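Side-chain contacts in uncharacterized bacterial lipoprotein (Bacteroides thetaiotaomicron VPI-5482, PDB 3GF6), which is of unknown function but is a bacterial lipoprotein with an all-beta fold of antiparallel sheets: residues Pro20-Glu23 and Glu27-Leu30; Gly163-Asp166 and Thr171-Phe174. All coordinates share one frame; numbering follows the deposited sequence.

Interaction 1: residues Pro20-Glu23 and Glu27-Leu30; sequences PALE and EDVL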
# COMPACT_ATOMS: atom_id res chain seq x y z
N PRO A 20 7.46 19.30 6.02
CA PRO A 20 6.11 19.72 5.64
C PRO A 20 5.85 19.63 4.12
O PRO A 20 6.80 19.47 3.33
CB PRO A 20 6.06 21.18 6.12
CG PRO A 20 7.48 21.63 6.14
CD PRO A 20 8.31 20.43 6.43
N ALA A 21 4.59 19.74 3.74
CA ALA A 21 4.19 19.70 2.34
C ALA A 21 5.08 20.60 1.53
O ALA A 21 5.29 21.76 1.90
CB ALA A 21 2.71 20.14 2.18
N LEU A 22 5.61 20.07 0.42
CA LEU A 22 6.47 20.83 -0.50
C LEU A 22 5.68 21.80 -1.34
O LEU A 22 4.78 21.40 -2.05
CB LEU A 22 7.21 19.90 -1.46
CG LEU A 22 8.10 20.55 -2.52
CD1 LEU A 22 9.34 21.27 -1.85
CD2 LEU A 22 8.53 19.51 -3.55
N GLU A 23 6.07 23.08 -1.28
CA GLU A 23 5.52 24.07 -2.21
C GLU A 23 6.40 24.06 -3.41
O GLU A 23 7.50 24.65 -3.43
CB GLU A 23 5.48 25.48 -1.59
CG GLU A 23 4.58 25.60 -0.39
CD GLU A 23 3.13 25.20 -0.64
OE1 GLU A 23 2.63 25.29 -1.80
OE2 GLU A 23 2.47 24.80 0.34
N GLU A 27 12.71 24.84 -9.33
CA GLU A 27 13.89 24.00 -9.27
C GLU A 27 13.62 22.58 -8.77
O GLU A 27 14.53 21.75 -8.77
CB GLU A 27 14.91 24.66 -8.35
CG GLU A 27 15.15 26.16 -8.66
CD GLU A 27 16.47 26.43 -9.34
OE1 GLU A 27 17.49 25.97 -8.78
OE2 GLU A 27 16.49 27.10 -10.40
N ASP A 28 12.41 22.30 -8.29
CA ASP A 28 12.05 20.93 -7.91
C ASP A 28 11.79 20.16 -9.19
O ASP A 28 11.51 20.77 -10.22
CB ASP A 28 10.86 20.96 -6.96
CG ASP A 28 11.16 21.75 -5.69
OD1 ASP A 28 12.24 21.53 -5.11
OD2 ASP A 28 10.37 22.63 -5.30
N VAL A 29 11.95 18.84 -9.16
CA VAL A 29 11.78 18.03 -10.36
C VAL A 29 10.82 16.89 -10.07
O VAL A 29 11.02 16.11 -9.11
CB VAL A 29 13.14 17.46 -10.86
CG1 VAL A 29 12.95 16.53 -12.09
CG2 VAL A 29 14.08 18.62 -11.18
N LEU A 30 9.77 16.79 -10.88
CA LEU A 30 8.86 15.66 -10.81
C LEU A 30 9.54 14.47 -11.44
O LEU A 30 9.86 14.52 -12.62
CB LEU A 30 7.53 15.93 -11.55
CG LEU A 30 6.47 14.81 -11.53
CD1 LEU A 30 5.79 14.72 -10.20
CD2 LEU A 30 5.41 15.04 -12.65
O HOH W 1 10.05 24.40 -3.44
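Leu22 and Asp28 meet across the connection that leads from strand 14-16 into strand 29-35 of this all-beta fold, their side chains reaching toward each other from opposite directions. The forked end of Leu22 faces the carboxylate: CD1 of Leu22 lies 3.8 Å from OD2 of Asp28, and CD2 of Leu22 comes within 4.1 Å of CG of Asp28, so both methyls lie against the acid group. With CG anti to the backbone N (chi1 177°), Leu22 extends its isobutyl group across to the acid; the same side chain also touches Tyr218 of strand 203-219. No direct hydrogen bond joins the two segments. Instead a water bridges them, giving one proton to the backbone O of Glu23 and the other to OD2 of Asp28, a mediated link across a backbone distance of 9.2 Å between CA of Glu23 and CA of Asp28. The carboxylate has further partners: Gly25 N, in the turn between the segments, also donates to OD2, while Ser221 N donates to OD1. These bonds from two parts of the chain would hold the acid group in place beside the leucine and the water. The contact is small and lies at the surface, burying 93 Å² in all. The bridging water is 2.6 Å from O of Glu23 and equally 2.6 Å from OD2 of Asp28.

Interaction 2: residues Gly163-Asp166 and Thr171-Phe174; sequences GTFD and TCTF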
# COMPACT_ATOMS: atom_id res chain seq x y z
N GLY A 163 -9.70 3.88 7.02
CA GLY A 163 -11.05 4.10 6.49
C GLY A 163 -12.18 3.67 7.38
O GLY A 163 -12.00 3.42 8.59
N THR A 164 -13.35 3.57 6.77
CA THR A 164 -14.59 3.26 7.44
C THR A 164 -15.00 1.83 7.14
O THR A 164 -15.05 1.44 5.97
CB THR A 164 -15.72 4.18 6.94
OG1 THR A 164 -15.37 5.56 7.11
CG2 THR A 164 -16.99 3.87 7.67
N PHE A 165 -15.33 1.07 8.18
CA PHE A 165 -15.75 -0.31 7.98
C PHE A 165 -17.24 -0.42 8.04
O PHE A 165 -17.88 0.38 8.72
CB PHE A 165 -15.20 -1.20 9.09
CG PHE A 165 -13.72 -1.35 9.07
CD1 PHE A 165 -12.91 -0.49 9.81
CD2 PHE A 165 -13.14 -2.38 8.38
CE1 PHE A 165 -11.55 -0.66 9.84
CE2 PHE A 165 -11.78 -2.56 8.40
CZ PHE A 165 -10.98 -1.70 9.12
N ASP A 166 -17.81 -1.41 7.35
CA ASP A 166 -19.20 -1.76 7.54
C ASP A 166 -19.34 -2.54 8.86
O ASP A 166 -18.34 -2.80 9.55
CB ASP A 166 -19.74 -2.55 6.36
CG ASP A 166 -19.17 -3.98 6.30
OD1 ASP A 166 -18.01 -4.15 6.69
OD2 ASP A 166 -19.90 -4.91 5.89
N THR A 171 -15.98 -4.77 4.56
CA THR A 171 -15.52 -3.70 3.69
C THR A 171 -14.78 -2.62 4.45
O THR A 171 -15.02 -2.41 5.64
CB THR A 171 -16.68 -3.03 2.89
OG1 THR A 171 -17.55 -2.32 3.78
CG2 THR A 171 -17.48 -4.05 2.14
N CYS A 172 -13.84 -1.99 3.77
CA CYS A 172 -13.15 -0.84 4.28
C CYS A 172 -13.05 0.17 3.15
O CYS A 172 -12.40 -0.12 2.11
CB CYS A 172 -11.76 -1.21 4.80
SG CYS A 172 -10.87 0.19 5.55
N THR A 173 -13.66 1.34 3.37
CA THR A 173 -13.76 2.42 2.38
C THR A 173 -12.85 3.53 2.83
O THR A 173 -12.99 4.02 3.96
CB THR A 173 -15.22 2.91 2.27
OG1 THR A 173 -16.06 1.79 2.01
CG2 THR A 173 -15.41 3.97 1.20
N PHE A 174 -11.90 3.91 1.98
CA PHE A 174 -10.82 4.82 2.40
C PHE A 174 -10.61 5.97 1.44
O PHE A 174 -10.90 5.88 0.25
CB PHE A 174 -9.48 4.04 2.56
CG PHE A 174 -9.17 3.13 1.41
CD1 PHE A 174 -8.51 3.60 0.30
CD2 PHE A 174 -9.57 1.79 1.43
CE1 PHE A 174 -8.26 2.78 -0.80
CE2 PHE A 174 -9.29 0.94 0.35
CZ PHE A 174 -8.64 1.44 -0.77
O HOH W 2 -16.85 0.35 4.16
O HOH W 3 -13.82 6.77 4.40
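Phe165 and Cys172 form a non-hydrogen-bonded pair on one face of an antiparallel beta hairpin, strands 163-165 and 171-183, with the thiol sulfur over a face of the ring. SG of Cys172 stands 4.2 Å from the ring centroid of Phe165, displaced toward the rim, a sulfur-aromatic contact; CB of Cys172 packs 3.8 Å from CE2 of Phe165. Cys172 turns SG away from its backbone N (chi1 -177°), which carries the sulfur over the ring. In the neighbouring hydrogen-bonded pair, two nearly straight bonds run from N of Thr164 to O of Thr173 and from N of Thr173 to O of Thr164, both 2.9 Å. The threonine side chains lie on the other face, where one water is hydrogen-bonded to OG1 of Thr171 and OG1 of Thr173 and donates to O of Thr164. At the turn end, Asp166 and Thr171 cross at about a right angle. The backbone N of Thr171 donates to OD1 of Asp166 at 3.0 Å, from above the carboxylate plane, and a weak bond runs back from Asp166 N to Thr171 O. A leucine in place of Asp166 has no carboxylate oxygen and would probably leave Thr171 N without this acceptor and the turn end freer to shift. Farther out, Arg169 makes a cation-pi contact with Phe165, and Ile131 of strand 129-139 touches both Phe165 and Cys172. CA of Phe165 makes a CA-H...O contact with O of Thr171 at 3.2 Å.

How the interactions relate
Both segments of interaction 1 precede those of interaction 2 in the sequence, and the two contacts lie well apart, with centres 31 Å and nearest atoms about 19 Å from each other. Both involve strands of one antiparallel sheet. Residues 27-30 enter it through strand 29-35, which pairs with strand 203-219; strand 112-123 links the two regions, pairing with both 203-219 and 171-183. Strand 163-165 is bonded to the sheet only through 171-183, and this hairpin faces strand 129-139 of the second sheet. The contacts thus mark separate regions of one sheet, a water-bridged surface entry and a partly buried hairpin, that do not touch each other.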